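Local coordinates for nucleoporin NUP170 (Chaetomium thermophilum, PDB 5HAX), which is a scaffold nucleoporin that probably helps to build the inner ring of the nuclear pore complex, at residues 346-351 and 425-430; 36-41 and 316-321; 48-53 and 388-393; 22-27 and 412-417. All blocks are in the same frame, centred on the assembly; numbering follows the deposited sequence.

Contact 1 (346-351 and 425-430); sequences FVKFPP and YFEQGT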
loop_
_atom_site.group_PDB
_atom_site.type_symbol
_atom_site.label_atom_id
_atom_site.label_comp_id
_atom_site.label_asym_id
_atom_site.label_seq_id
_atom_site.Cartn_x
_atom_site.Cartn_y
_atom_site.Cartn_z
ATOM N N PHE A 346 4.725 -22.316 1.329
ATOM C CA PHE A 346 4.921 -21.784 2.669
ATOM C C PHE A 346 3.572 -21.541 3.330
ATOM O O PHE A 346 2.620 -21.119 2.667
ATOM C CB PHE A 346 5.733 -20.482 2.614
ATOM C CG PHE A 346 5.815 -19.763 3.924
ATOM C CD1 PHE A 346 4.948 -18.722 4.212
ATOM C CD2 PHE A 346 6.758 -20.123 4.868
ATOM C CE1 PHE A 346 5.021 -18.058 5.418
ATOM C CE2 PHE A 346 6.836 -19.464 6.077
ATOM C CZ PHE A 346 5.966 -18.430 6.354
ATOM N N VAL A 347 3.498 -21.800 4.636
ATOM C CA VAL A 347 2.271 -21.630 5.410
ATOM C C VAL A 347 2.580 -20.778 6.633
ATOM O O VAL A 347 3.504 -21.087 7.393
ATOM C CB VAL A 347 1.674 -22.982 5.852
ATOM C CG1 VAL A 347 0.392 -22.762 6.652
ATOM C CG2 VAL A 347 1.410 -23.875 4.651
ATOM N N LYS A 348 1.792 -19.720 6.832
ATOM C CA LYS A 348 1.796 -18.964 8.080
ATOM C C LYS A 348 0.600 -19.419 8.908
ATOM O O LYS A 348 -0.553 -19.165 8.539
ATOM C CB LYS A 348 1.749 -17.458 7.821
ATOM C CG LYS A 348 1.979 -16.606 9.074
ATOM C CD LYS A 348 3.405 -16.759 9.615
ATOM C CE LYS A 348 3.542 -16.253 11.045
ATOM N NZ LYS A 348 3.791 -14.789 11.121
ATOM N N PHE A 349 0.875 -20.095 10.021
ATOM C CA PHE A 349 -0.181 -20.602 10.880
ATOM C C PHE A 349 -0.713 -19.507 11.801
ATOM O O PHE A 349 -0.049 -18.494 12.029
ATOM C CB PHE A 349 0.330 -21.780 11.704
ATOM C CG PHE A 349 0.493 -23.048 10.911
ATOM C CD1 PHE A 349 -0.597 -23.860 10.643
ATOM C CD2 PHE A 349 1.737 -23.429 10.436
ATOM C CE1 PHE A 349 -0.451 -25.026 9.916
ATOM C CE2 PHE A 349 1.889 -24.596 9.707
ATOM C CZ PHE A 349 0.792 -25.393 9.448
ATOM N N PRO A 350 -1.911 -19.695 12.350
ATOM C CA PRO A 350 -2.563 -18.624 13.119
ATOM C C PRO A 350 -1.842 -18.330 14.422
ATOM O O PRO A 350 -1.132 -19.192 14.963
ATOM C CB PRO A 350 -3.968 -19.185 13.392
ATOM C CG PRO A 350 -4.155 -20.297 12.437
ATOM C CD PRO A 350 -2.799 -20.854 12.158
ATOM N N PRO A 351 -2.037 -17.138 14.978
ATOM C CA PRO A 351 -1.560 -16.861 16.337
ATOM C C PRO A 351 -2.391 -17.626 17.355
ATOM O O PRO A 351 -3.440 -18.187 17.044
ATOM C CB PRO A 351 -1.761 -15.353 16.471
ATOM C CG PRO A 351 -2.988 -15.100 15.643
ATOM C CD PRO A 351 -2.888 -16.047 14.469
ATOM N N TYR A 425 9.164 -15.051 8.935
ATOM C CA TYR A 425 8.029 -14.147 8.739
ATOM C C TYR A 425 7.528 -13.654 10.100
ATOM O O TYR A 425 6.441 -13.997 10.571
ATOM C CB TYR A 425 6.931 -14.853 7.954
ATOM C CG TYR A 425 5.756 -13.986 7.536
ATOM C CD1 TYR A 425 5.740 -12.616 7.773
ATOM C CD2 TYR A 425 4.652 -14.550 6.903
ATOM C CE1 TYR A 425 4.663 -11.837 7.391
ATOM C CE2 TYR A 425 3.574 -13.778 6.519
ATOM C CZ TYR A 425 3.583 -12.424 6.765
ATOM O OH TYR A 425 2.507 -11.656 6.384
ATOM N N PHE A 426 8.351 -12.823 10.735
ATOM C CA PHE A 426 7.952 -12.187 11.983
ATOM C C PHE A 426 6.797 -11.221 11.733
ATOM O O PHE A 426 6.747 -10.546 10.702
ATOM C CB PHE A 426 9.132 -11.440 12.606
ATOM C CG PHE A 426 10.342 -12.302 12.847
ATOM C CD1 PHE A 426 10.347 -13.247 13.859
ATOM C CD2 PHE A 426 11.480 -12.156 12.069
ATOM C CE1 PHE A 426 11.461 -14.037 14.084
ATOM C CE2 PHE A 426 12.595 -12.942 12.291
ATOM C CZ PHE A 426 12.584 -13.882 13.298
ATOM N N GLU A 427 5.867 -11.155 12.686
ATOM C CA GLU A 427 4.689 -10.306 12.554
ATOM C C GLU A 427 4.358 -9.629 13.876
ATOM O O GLU A 427 4.623 -10.166 14.955
ATOM C CB GLU A 427 3.458 -11.103 12.085
ATOM C CG GLU A 427 3.427 -11.415 10.596
ATOM C CD GLU A 427 2.104 -12.015 10.154
ATOM O OE1 GLU A 427 1.313 -11.303 9.502
ATOM O OE2 GLU A 427 1.853 -13.199 10.459
ATOM N N GLN A 428 3.777 -8.437 13.767
ATOM C CA GLN A 428 3.115 -7.748 14.869
ATOM C C GLN A 428 1.612 -7.826 14.635
ATOM O O GLN A 428 1.142 -7.510 13.538
ATOM C CB GLN A 428 3.562 -6.285 14.952
ATOM C CG GLN A 428 5.032 -6.080 15.306
ATOM C CD GLN A 428 5.318 -6.274 16.781
ATOM O OE1 GLN A 428 4.520 -5.891 17.638
ATOM N NE2 GLN A 428 6.463 -6.868 17.086
ATOM N N GLY A 429 0.862 -8.240 15.659
ATOM C CA GLY A 429 -0.559 -8.474 15.512
ATOM C C GLY A 429 -1.366 -7.820 16.617
ATOM O O GLY A 429 -0.843 -7.447 17.668
ATOM N N THR A 430 -2.665 -7.688 16.356
ATOM C CA THR A 430 -3.591 -7.123 17.331
ATOM C C THR A 430 -5.014 -7.520 16.963
ATOM O O THR A 430 -5.307 -7.864 15.815
ATOM C CB THR A 430 -3.469 -5.595 17.409
ATOM O OG1 THR A 430 -4.275 -5.101 18.486
ATOM C CG2 THR A 430 -3.910 -4.944 16.102
#
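Three carriers of charge or electron density meet at the ammonium group of Lys-348. Lys-348 NZ donates to Glu-427 OE2 at 2.6 Å in a salt bridge, reaching that oxygen on its anti side, 17° out of the carboxylate plane. Lys-348 NZ also donates to Tyr-425 O at 2.8 Å, almost in line with the carbonyl bond (C=O...N angle 169°). The site joins two neighbouring blades of the beta-propeller: Lys-348 ends strand 341-348 of one, and Glu-427 opens strand 427-433 of the next. Bends at its second and fourth torsions fold the lysine over the Tyr-425 ring, leaving NZ 4.4 Å from the ring centroid and close to the ring normal, a cation-pi contact that suits a buried cation. Asp-37 O takes a further bond from NZ, while Glu-427 OE2 also pairs with Arg-318; a second cation and a Ser-407 bond at OE1 probably keep this buried carboxylate ionised. With a methionine in place of Lys-348, Glu-427 would probably lose one of two cationic mates, and the carbonyl of Tyr-425 would be left without this donor. Farther out the contact turns apolar. The lysine's methylenes lie across the tyrosine, Lys-348 CD standing 3.7 Å from Tyr-425 CD2. Phe-346, a flat hydrocarbon suited to the buried strand, crosses Tyr-425 at about a right angle and brings its CE1 to 3.8 Å from Tyr-425 CD2, at the edge of the tyrosine ring.

Contact 2 (36-41 and 316-321); sequences SDYEMQ and GCRLFL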
loop_
_atom_site.group_PDB
_atom_site.type_symbol
_atom_site.label_atom_id
_atom_site.label_comp_id
_atom_site.label_asym_id
_atom_site.label_seq_id
_atom_site.Cartn_x
_atom_site.Cartn_y
_atom_site.Cartn_z
ATOM N N SER A 36 5.009 -19.633 12.728
ATOM C CA SER A 36 3.966 -19.177 13.640
ATOM C C SER A 36 4.473 -18.024 14.501
ATOM O O SER A 36 4.066 -17.880 15.661
ATOM C CB SER A 36 3.467 -20.321 14.530
ATOM O OG SER A 36 4.501 -20.813 15.366
ATOM N N ASP A 37 5.356 -17.197 13.946
ATOM C CA ASP A 37 6.004 -16.128 14.699
ATOM C C ASP A 37 5.081 -14.918 14.799
ATOM O O ASP A 37 4.748 -14.298 13.784
ATOM C CB ASP A 37 7.319 -15.740 14.028
ATOM C CG ASP A 37 8.348 -16.853 14.071
ATOM O OD1 ASP A 37 9.089 -16.935 15.072
ATOM O OD2 ASP A 37 8.416 -17.642 13.104
ATOM N N TYR A 38 4.683 -14.577 16.023
ATOM C CA TYR A 38 3.874 -13.397 16.286
ATOM C C TYR A 38 4.336 -12.743 17.577
ATOM O O TYR A 38 4.745 -13.423 18.523
ATOM C CB TYR A 38 2.377 -13.721 16.435
ATOM C CG TYR A 38 1.693 -14.285 15.210
ATOM C CD1 TYR A 38 1.090 -13.448 14.278
ATOM C CD2 TYR A 38 1.620 -15.656 15.000
ATOM C CE1 TYR A 38 0.454 -13.960 13.165
ATOM C CE2 TYR A 38 0.985 -16.175 13.887
ATOM C CZ TYR A 38 0.402 -15.323 12.978
ATOM O OH TYR A 38 -0.232 -15.839 11.872
ATOM N N GLU A 39 4.268 -11.416 17.605
ATOM C CA GLU A 39 4.223 -10.657 18.851
ATOM C C GLU A 39 2.887 -9.927 18.868
ATOM O O GLU A 39 2.653 -9.030 18.050
ATOM C CB GLU A 39 5.391 -9.682 18.980
ATOM C CG GLU A 39 5.521 -9.106 20.387
ATOM C CD GLU A 39 6.616 -8.063 20.510
ATOM O OE1 GLU A 39 7.469 -7.975 19.602
ATOM O OE2 GLU A 39 6.619 -7.328 21.521
ATOM N N MET A 40 2.006 -10.327 19.780
ATOM C CA MET A 40 0.672 -9.754 19.873
ATOM C C MET A 40 0.687 -8.519 20.763
ATOM O O MET A 40 1.393 -8.476 21.774
ATOM C CB MET A 40 -0.315 -10.782 20.426
ATOM C CG MET A 40 -0.547 -11.972 19.507
ATOM S SD MET A 40 -1.296 -11.515 17.930
ATOM C CE MET A 40 -2.866 -10.844 18.471
ATOM N N GLN A 41 -0.101 -7.519 20.376
ATOM C CA GLN A 41 -0.222 -6.271 21.114
ATOM C C GLN A 41 -1.688 -6.004 21.413
ATOM O O GLN A 41 -2.556 -6.242 20.569
ATOM C CB GLN A 41 0.359 -5.089 20.322
ATOM C CG GLN A 41 1.786 -5.292 19.834
ATOM C CD GLN A 41 2.800 -5.294 20.960
ATOM O OE1 GLN A 41 2.458 -5.090 22.125
ATOM N NE2 GLN A 41 4.061 -5.525 20.614
ATOM N N GLY A 316 -7.965 -20.244 9.373
ATOM C CA GLY A 316 -7.063 -19.135 9.603
ATOM C C GLY A 316 -5.651 -19.330 9.104
ATOM O O GLY A 316 -4.782 -18.515 9.434
ATOM N N CYS A 317 -5.390 -20.377 8.323
ATOM C CA CYS A 317 -4.063 -20.598 7.768
ATOM C C CYS A 317 -3.896 -19.789 6.492
ATOM O O CYS A 317 -4.782 -19.779 5.633
ATOM C CB CYS A 317 -3.841 -22.080 7.478
ATOM S SG CYS A 317 -3.905 -23.140 8.936
ATOM N N ARG A 318 -2.761 -19.107 6.374
ATOM C CA ARG A 318 -2.401 -18.376 5.166
ATOM C C ARG A 318 -1.480 -19.263 4.337
ATOM O O ARG A 318 -0.346 -19.543 4.743
ATOM C CB ARG A 318 -1.737 -17.044 5.509
ATOM C CG ARG A 318 -2.721 -15.936 5.858
ATOM C CD ARG A 318 -2.009 -14.703 6.396
ATOM N NE ARG A 318 -1.696 -14.827 7.817
ATOM C CZ ARG A 318 -0.894 -14.004 8.483
ATOM N NH1 ARG A 318 -0.679 -14.194 9.778
ATOM N NH2 ARG A 318 -0.306 -12.990 7.860
ATOM N N LEU A 319 -1.973 -19.708 3.183
ATOM C CA LEU A 319 -1.220 -20.548 2.260
ATOM C C LEU A 319 -0.594 -19.660 1.193
ATOM O O LEU A 319 -1.309 -18.960 0.470
ATOM C CB LEU A 319 -2.129 -21.593 1.612
ATOM C CG LEU A 319 -3.129 -22.317 2.517
ATOM C CD1 LEU A 319 -4.000 -23.257 1.691
ATOM C CD2 LEU A 319 -2.415 -23.077 3.619
ATOM N N PHE A 320 0.731 -19.699 1.087
ATOM C CA PHE A 320 1.464 -18.903 0.108
ATOM C C PHE A 320 1.939 -19.814 -1.018
ATOM O O PHE A 320 2.720 -20.743 -0.785
ATOM C CB PHE A 320 2.640 -18.186 0.767
ATOM C CG PHE A 320 2.220 -17.067 1.672
ATOM C CD1 PHE A 320 2.133 -15.770 1.193
ATOM C CD2 PHE A 320 1.891 -17.315 2.993
ATOM C CE1 PHE A 320 1.738 -14.737 2.019
ATOM C CE2 PHE A 320 1.494 -16.286 3.826
ATOM C CZ PHE A 320 1.415 -14.994 3.337
ATOM N N LEU A 321 1.467 -19.541 -2.232
ATOM C CA LEU A 321 1.718 -20.392 -3.385
ATOM C C LEU A 321 2.635 -19.698 -4.376
ATOM O O LEU A 321 2.450 -18.519 -4.697
ATOM C CB LEU A 321 0.417 -20.772 -4.093
ATOM C CG LEU A 321 -0.576 -21.556 -3.237
ATOM C CD1 LEU A 321 -1.697 -20.639 -2.785
ATOM C CD2 LEU A 321 -1.118 -22.756 -3.998
HETATM O O HOH W 1 -2.234 -17.068 9.466
#
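The hydroxyl of Tyr-38 is gripped from several directions, and Arg-318 supplies one of the grips. Arg-318 NH1 lies 2.7 Å from Tyr-38 OH, but the N-H points poorly, at 121°, so this bond is weak. The stronger partners of both groups lie in contact 1: Tyr-38 OH hydrogen-bonds to Phe-349 O, and NH1 forms a salt bridge with Glu-427. One water ties the rest together. The water oxygen accepts from Arg-318 NE at 2.8 Å, and the same water donates to Gly-316 O at 2.9 Å. A weak bond of 3.4 Å runs from the water oxygen to Tyr-38 OH. Gly-316 suits the turn, since its backbone angles would force a side chain against the preceding carbonyl. The two long side chains approach from opposite directions, NH1 arriving at the edge of the phenol ring near its plane, with ring and guanidinium planes 41° apart. A kink at the arginine's third torsion (chi3 -82°) swings the guanidinium out of line with its methylenes and toward the phenol. Cutting Tyr-38 back to a phenylalanine would probably leave Phe-349 O without this donor and deprive NH1 and the water of a shared partner. Tyr-38 leads into strand 39-41, which runs parallel to strand 427-433 in one propeller blade, whereas Arg-318 begins strand 318-324, held between strands 307-313 and 341-348 of the adjoining blade.

Contact 3 (48-53 and 388-393); sequences APFHVV and PGYFFD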
loop_
_atom_site.group_PDB
_atom_site.type_symbol
_atom_site.label_atom_id
_atom_site.label_comp_id
_atom_site.label_asym_id
_atom_site.label_seq_id
_atom_site.Cartn_x
_atom_site.Cartn_y
_atom_site.Cartn_z
ATOM N N ALA A 48 0.433 -0.988 19.415
ATOM C CA ALA A 48 -0.520 -1.570 18.483
ATOM C C ALA A 48 -0.084 -1.277 17.049
ATOM O O ALA A 48 0.268 -0.132 16.738
ATOM C CB ALA A 48 -1.917 -1.006 18.735
ATOM N N PRO A 49 -0.071 -2.274 16.155
ATOM C CA PRO A 49 0.335 -2.003 14.768
ATOM C C PRO A 49 -0.720 -1.268 13.960
ATOM O O PRO A 49 -0.374 -0.626 12.960
ATOM C CB PRO A 49 0.593 -3.407 14.202
ATOM C CG PRO A 49 -0.331 -4.285 14.978
ATOM C CD PRO A 49 -0.412 -3.692 16.362
ATOM N N PHE A 50 -1.985 -1.347 14.363
ATOM C CA PHE A 50 -3.087 -0.659 13.710
ATOM C C PHE A 50 -4.007 -0.112 14.791
ATOM O O PHE A 50 -3.969 -0.559 15.939
ATOM C CB PHE A 50 -3.883 -1.595 12.787
ATOM C CG PHE A 50 -3.058 -2.261 11.718
ATOM C CD1 PHE A 50 -3.065 -1.778 10.422
ATOM C CD2 PHE A 50 -2.294 -3.381 12.006
ATOM C CE1 PHE A 50 -2.319 -2.393 9.433
ATOM C CE2 PHE A 50 -1.543 -3.999 11.021
ATOM C CZ PHE A 50 -1.558 -3.503 9.734
ATOM N N HIS A 51 -4.842 0.859 14.424
ATOM C CA HIS A 51 -5.874 1.306 15.350
ATOM C C HIS A 51 -6.959 2.057 14.592
ATOM O O HIS A 51 -6.719 2.611 13.514
ATOM C CB HIS A 51 -5.293 2.174 16.478
ATOM C CG HIS A 51 -4.759 3.503 16.034
ATOM N ND1 HIS A 51 -4.087 3.685 14.844
ATOM C CD2 HIS A 51 -4.783 4.714 16.640
ATOM C CE1 HIS A 51 -3.728 4.952 14.733
ATOM N NE2 HIS A 51 -4.140 5.598 15.809
ATOM N N VAL A 52 -8.161 2.044 15.166
ATOM C CA VAL A 52 -9.315 2.718 14.581
ATOM C C VAL A 52 -9.203 4.211 14.860
ATOM O O VAL A 52 -8.990 4.623 16.005
ATOM C CB VAL A 52 -10.625 2.148 15.153
ATOM C CG1 VAL A 52 -11.831 2.833 14.523
ATOM C CG2 VAL A 52 -10.698 0.641 14.940
ATOM N N VAL A 53 -9.369 5.027 13.817
ATOM C CA VAL A 53 -9.218 6.477 13.948
ATOM C C VAL A 53 -10.571 7.185 13.916
ATOM O O VAL A 53 -10.739 8.231 14.552
ATOM C CB VAL A 53 -8.277 7.036 12.861
ATOM C CG1 VAL A 53 -6.841 6.605 13.141
ATOM C CG2 VAL A 53 -8.714 6.602 11.472
ATOM N N PRO A 388 2.671 -4.182 2.077
ATOM C CA PRO A 388 3.675 -5.248 2.007
ATOM C C PRO A 388 3.337 -6.477 2.855
ATOM O O PRO A 388 4.245 -7.230 3.210
ATOM C CB PRO A 388 4.927 -4.555 2.537
ATOM C CG PRO A 388 4.392 -3.636 3.583
ATOM C CD PRO A 388 3.009 -3.207 3.128
ATOM N N GLY A 389 2.059 -6.677 3.177
ATOM C CA GLY A 389 1.647 -7.852 3.925
ATOM C C GLY A 389 0.621 -7.594 5.010
ATOM O O GLY A 389 0.365 -8.474 5.839
ATOM N N TYR A 390 0.029 -6.401 5.025
ATOM C CA TYR A 390 -1.030 -6.095 5.981
ATOM C C TYR A 390 -2.177 -7.087 5.815
ATOM O O TYR A 390 -2.737 -7.216 4.724
ATOM C CB TYR A 390 -1.533 -4.666 5.769
ATOM C CG TYR A 390 -0.463 -3.593 5.767
ATOM C CD1 TYR A 390 0.653 -3.679 6.596
ATOM C CD2 TYR A 390 -0.573 -2.487 4.931
ATOM C CE1 TYR A 390 1.623 -2.690 6.588
ATOM C CE2 TYR A 390 0.388 -1.497 4.918
ATOM C CZ TYR A 390 1.483 -1.600 5.747
ATOM O OH TYR A 390 2.440 -0.609 5.724
ATOM N N PHE A 391 -2.533 -7.776 6.898
ATOM C CA PHE A 391 -3.482 -8.886 6.862
ATOM C C PHE A 391 -4.670 -8.573 7.762
ATOM O O PHE A 391 -4.493 -8.292 8.950
ATOM C CB PHE A 391 -2.795 -10.185 7.298
ATOM C CG PHE A 391 -3.724 -11.362 7.434
ATOM C CD1 PHE A 391 -4.557 -11.733 6.394
ATOM C CD2 PHE A 391 -3.737 -12.115 8.597
ATOM C CE1 PHE A 391 -5.402 -12.822 6.518
ATOM C CE2 PHE A 391 -4.577 -13.205 8.724
ATOM C CZ PHE A 391 -5.407 -13.559 7.682
ATOM N N PHE A 392 -5.875 -8.628 7.192
ATOM C CA PHE A 392 -7.128 -8.464 7.925
ATOM C C PHE A 392 -7.918 -9.760 7.837
ATOM O O PHE A 392 -8.178 -10.250 6.733
ATOM C CB PHE A 392 -7.968 -7.316 7.349
ATOM C CG PHE A 392 -7.391 -5.947 7.586
ATOM C CD1 PHE A 392 -7.956 -5.100 8.522
ATOM C CD2 PHE A 392 -6.298 -5.501 6.863
ATOM C CE1 PHE A 392 -7.437 -3.837 8.739
ATOM C CE2 PHE A 392 -5.774 -4.238 7.078
ATOM C CZ PHE A 392 -6.345 -3.408 8.016
ATOM N N ASP A 393 -8.312 -10.308 8.990
ATOM C CA ASP A 393 -9.092 -11.544 9.047
ATOM C C ASP A 393 -10.334 -11.323 9.895
ATOM O O ASP A 393 -10.233 -10.922 11.059
ATOM C CB ASP A 393 -8.268 -12.700 9.618
ATOM C CG ASP A 393 -8.970 -14.041 9.476
ATOM O OD1 ASP A 393 -10.013 -14.103 8.793
ATOM O OD2 ASP A 393 -8.476 -15.038 10.037
#
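With its CG beside the backbone N and opposite the carbonyl carbon (chi1 -57°), Phe-50 sends its ring against both Tyr-390 and Phe-392, whose own rings take the same first-torsion setting on alternate positions of strand 390-395. The three form an aromatic cluster in which Phe-50 plays two parts. Its edge is directed at the face of Tyr-390 in an offset edge-to-face pair, centroids 5.7 Å apart and planes at 86°, and Phe-50 CZ comes within 3.8 Å of Tyr-390 CD1. Its own face receives the edge of Phe-392, the planes here at 66°, with Phe-392 CZ 4.4 Å from Phe-50 CD1. Behind Tyr-390 the chain is shaped by a classic beta bulge at Gly-389 and Tyr-390, facing strand 380-386; Pro-388 CD rests 3.4 Å above the tyrosine ring, toward its rim. Strand 50-57 belongs to one blade of the propeller and strand 390-395 to another, and Val-406 and Val-485 close in on Phe-50 from these two sheets. The join is therefore one of dispersion and ring quadrupoles, with Arg-487 adding a cation-pi contact to Phe-50. A tyrosine suits the place beside them because its hydroxyl can leave this apolar group and bond to Glu-462.

Contact 4 (22-27 and 412-417); sequences SYPDLD and GRIKVT. With EDO (1,2-ethanediol), chain G.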
loop_
_atom_site.group_PDB
_atom_site.type_symbol
_atom_site.label_atom_id
_atom_site.label_comp_id
_atom_site.label_asym_id
_atom_site.label_seq_id
_atom_site.Cartn_x
_atom_site.Cartn_y
_atom_site.Cartn_z
ATOM N N SER A 22 18.091 -2.823 0.236
ATOM C CA SER A 22 18.449 -4.219 0.434
ATOM C C SER A 22 17.549 -4.904 1.457
ATOM O O SER A 22 17.873 -6.006 1.913
ATOM C CB SER A 22 19.914 -4.330 0.863
ATOM O OG SER A 22 20.099 -3.847 2.182
ATOM N N TYR A 23 16.438 -4.273 1.829
ATOM C CA TYR A 23 15.498 -4.890 2.753
ATOM C C TYR A 23 15.005 -6.216 2.175
ATOM O O TYR A 23 14.657 -6.274 0.988
ATOM C CB TYR A 23 14.318 -3.953 3.017
ATOM C CG TYR A 23 13.260 -4.544 3.921
ATOM C CD1 TYR A 23 13.380 -4.469 5.299
ATOM C CD2 TYR A 23 12.146 -5.179 3.394
ATOM C CE1 TYR A 23 12.421 -5.009 6.129
ATOM C CE2 TYR A 23 11.179 -5.722 4.216
ATOM C CZ TYR A 23 11.323 -5.635 5.583
ATOM O OH TYR A 23 10.369 -6.174 6.412
ATOM N N PRO A 24 14.963 -7.293 2.966
ATOM C CA PRO A 24 14.675 -8.620 2.400
ATOM C C PRO A 24 13.363 -8.670 1.626
ATOM O O PRO A 24 12.354 -8.087 2.029
ATOM C CB PRO A 24 14.621 -9.523 3.637
ATOM C CG PRO A 24 15.452 -8.837 4.647
ATOM C CD PRO A 24 15.283 -7.368 4.402
ATOM N N ASP A 25 13.391 -9.386 0.505
ATOM C CA ASP A 25 12.195 -9.636 -0.281
ATOM C C ASP A 25 11.359 -10.741 0.359
ATOM O O ASP A 25 11.843 -11.531 1.173
ATOM C CB ASP A 25 12.561 -10.023 -1.713
ATOM C CG ASP A 25 13.479 -11.230 -1.778
ATOM O OD1 ASP A 25 12.975 -12.354 -1.963
ATOM O OD2 ASP A 25 14.708 -11.056 -1.639
ATOM N N LEU A 26 10.083 -10.791 -0.035
ATOM C CA LEU A 26 9.140 -11.723 0.579
ATOM C C LEU A 26 9.598 -13.169 0.429
ATOM O O LEU A 26 9.507 -13.954 1.380
ATOM C CB LEU A 26 7.754 -11.542 -0.037
ATOM C CG LEU A 26 6.634 -12.358 0.613
ATOM C CD1 LEU A 26 6.294 -11.780 1.976
ATOM C CD2 LEU A 26 5.404 -12.410 -0.281
ATOM N N ASP A 27 10.075 -13.548 -0.764
ATOM C CA ASP A 27 10.536 -14.918 -0.981
ATOM C C ASP A 27 11.630 -15.311 0.002
ATOM O O ASP A 27 11.783 -16.497 0.316
ATOM C CB ASP A 27 11.057 -15.092 -2.410
ATOM C CG ASP A 27 9.958 -15.025 -3.456
ATOM O OD1 ASP A 27 10.283 -14.781 -4.637
ATOM O OD2 ASP A 27 8.775 -15.217 -3.108
ATOM N N GLY A 412 10.840 -3.971 11.473
ATOM C CA GLY A 412 12.035 -3.662 12.242
ATOM C C GLY A 412 12.884 -4.888 12.525
ATOM O O GLY A 412 14.112 -4.844 12.415
ATOM N N ARG A 413 12.244 -5.999 12.892
ATOM C CA ARG A 413 12.992 -7.217 13.187
ATOM C C ARG A 413 13.509 -7.868 11.910
ATOM O O ARG A 413 14.617 -8.415 11.893
ATOM C CB ARG A 413 12.114 -8.190 13.972
ATOM C CG ARG A 413 12.881 -9.322 14.638
ATOM C CD ARG A 413 11.963 -10.217 15.462
ATOM N NE ARG A 413 11.076 -9.448 16.333
ATOM C CZ ARG A 413 11.415 -8.975 17.530
ATOM N NH1 ARG A 413 12.632 -9.181 18.016
ATOM N NH2 ARG A 413 10.532 -8.287 18.243
ATOM N N ILE A 414 12.724 -7.814 10.832
ATOM C CA ILE A 414 13.152 -8.400 9.562
ATOM C C ILE A 414 14.376 -7.666 9.026
ATOM O O ILE A 414 15.284 -8.278 8.450
ATOM C CB ILE A 414 11.991 -8.376 8.547
ATOM C CG1 ILE A 414 10.862 -9.307 9.005
ATOM C CG2 ILE A 414 12.478 -8.782 7.156
ATOM C CD1 ILE A 414 9.595 -9.198 8.171
ATOM N N LYS A 415 14.415 -6.343 9.196
ATOM C CA LYS A 415 15.510 -5.553 8.649
ATOM C C LYS A 415 16.817 -5.809 9.391
ATOM O O LYS A 415 17.890 -5.789 8.779
ATOM C CB LYS A 415 15.145 -4.068 8.697
ATOM C CG LYS A 415 16.219 -3.133 8.166
ATOM C CD LYS A 415 15.699 -1.708 8.065
ATOM C CE LYS A 415 16.777 -0.748 7.582
ATOM N NZ LYS A 415 17.864 -0.571 8.588
ATOM N N VAL A 416 16.743 -6.065 10.699
ATOM C CA VAL A 416 17.937 -6.280 11.511
ATOM C C VAL A 416 18.416 -7.729 11.489
ATOM O O VAL A 416 19.602 -7.981 11.749
ATOM C CB VAL A 416 17.656 -5.837 12.960
ATOM C CG1 VAL A 416 18.838 -6.128 13.883
ATOM C CG2 VAL A 416 17.318 -4.359 12.995
ATOM N N THR A 417 17.538 -8.682 11.175
ATOM C CA THR A 417 17.880 -10.098 11.259
ATOM C C THR A 417 19.127 -10.419 10.446
ATOM O O THR A 417 19.250 -10.020 9.284
ATOM C CB THR A 417 16.705 -10.946 10.770
ATOM O OG1 THR A 417 15.583 -10.752 11.640
ATOM C CG2 THR A 417 17.071 -12.429 10.747
HETATM C C1 EDO G . 9.854 -18.709 -2.084
HETATM O O1 EDO G . 10.843 -18.559 -1.060
HETATM C C2 EDO G . 9.092 -20.013 -1.874
HETATM O O2 EDO G . 8.568 -20.049 -0.541
#
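Tyr-23 and Pro-24 lie against Ile-414 and Lys-415 of helix 411-416, the short helix that links two strands of a beta-propeller blade, 403-409 and 427-433. The branched Ile-414 fits because its CG2 meets both partners, standing 3.4 Å from Tyr-23 OH and 3.9 Å from Pro-24 CG. Lys-415 contributes the root of its chain: CB lies in the plane of the tyrosine ring at its edge, 3.8 Å from Tyr-23 CD1. The phenol gets there because its CG stands opposite the backbone N (chi1 177°), which turns the far end of the ring toward the helix. Pro-24 packs behind it, its CD 3.5 Å above one face of the Tyr-23 ring and offset toward the rim, so that the rigid proline helps to limit the ring's rotation. Beyond this shell, the Lys-415 chain, straight as far as CE and bent only at its last torsion, carries NZ away to a salt bridge with Glu-524 in helix 522-533, joining propeller and helical region. Where helix 411-416 ends, Thr-417 OG1 turns back to bond Arg-413 O. On the other segment, the two carboxylate oxygens of Asp-27 receive the backbone N-H groups of Lys-306 and Leu-307, while a 1,2-ethanediol, probably from the crystallisation liquor, donates from O1 to Asp-27 O at 2.7 Å.

Overall arrangement
Contacts 2 to 4 join the N-terminal part of the chain to later propeller segments, and contact 1 joins two later blade strands. Contacts 1 and 2 practically coincide, their centres about 2 Å apart, and share the two sheets containing strands 318-324 and 427-433. Contact 3, its centre about 13 Å from those of both, reaches the second of these sheets through strand 390-395 and brings in the blade of strand 50-57. The centres of contacts 4 and 1 are about 15 Å apart, contact 4 lying on the helix preceding strand 427-433. Along the chain, contacts 2 and 3 are nested inside contact 4; contact 1 opens after contact 2 has closed and crosses contacts 3 and 4. The N-terminal segment thus stitches successive blades together.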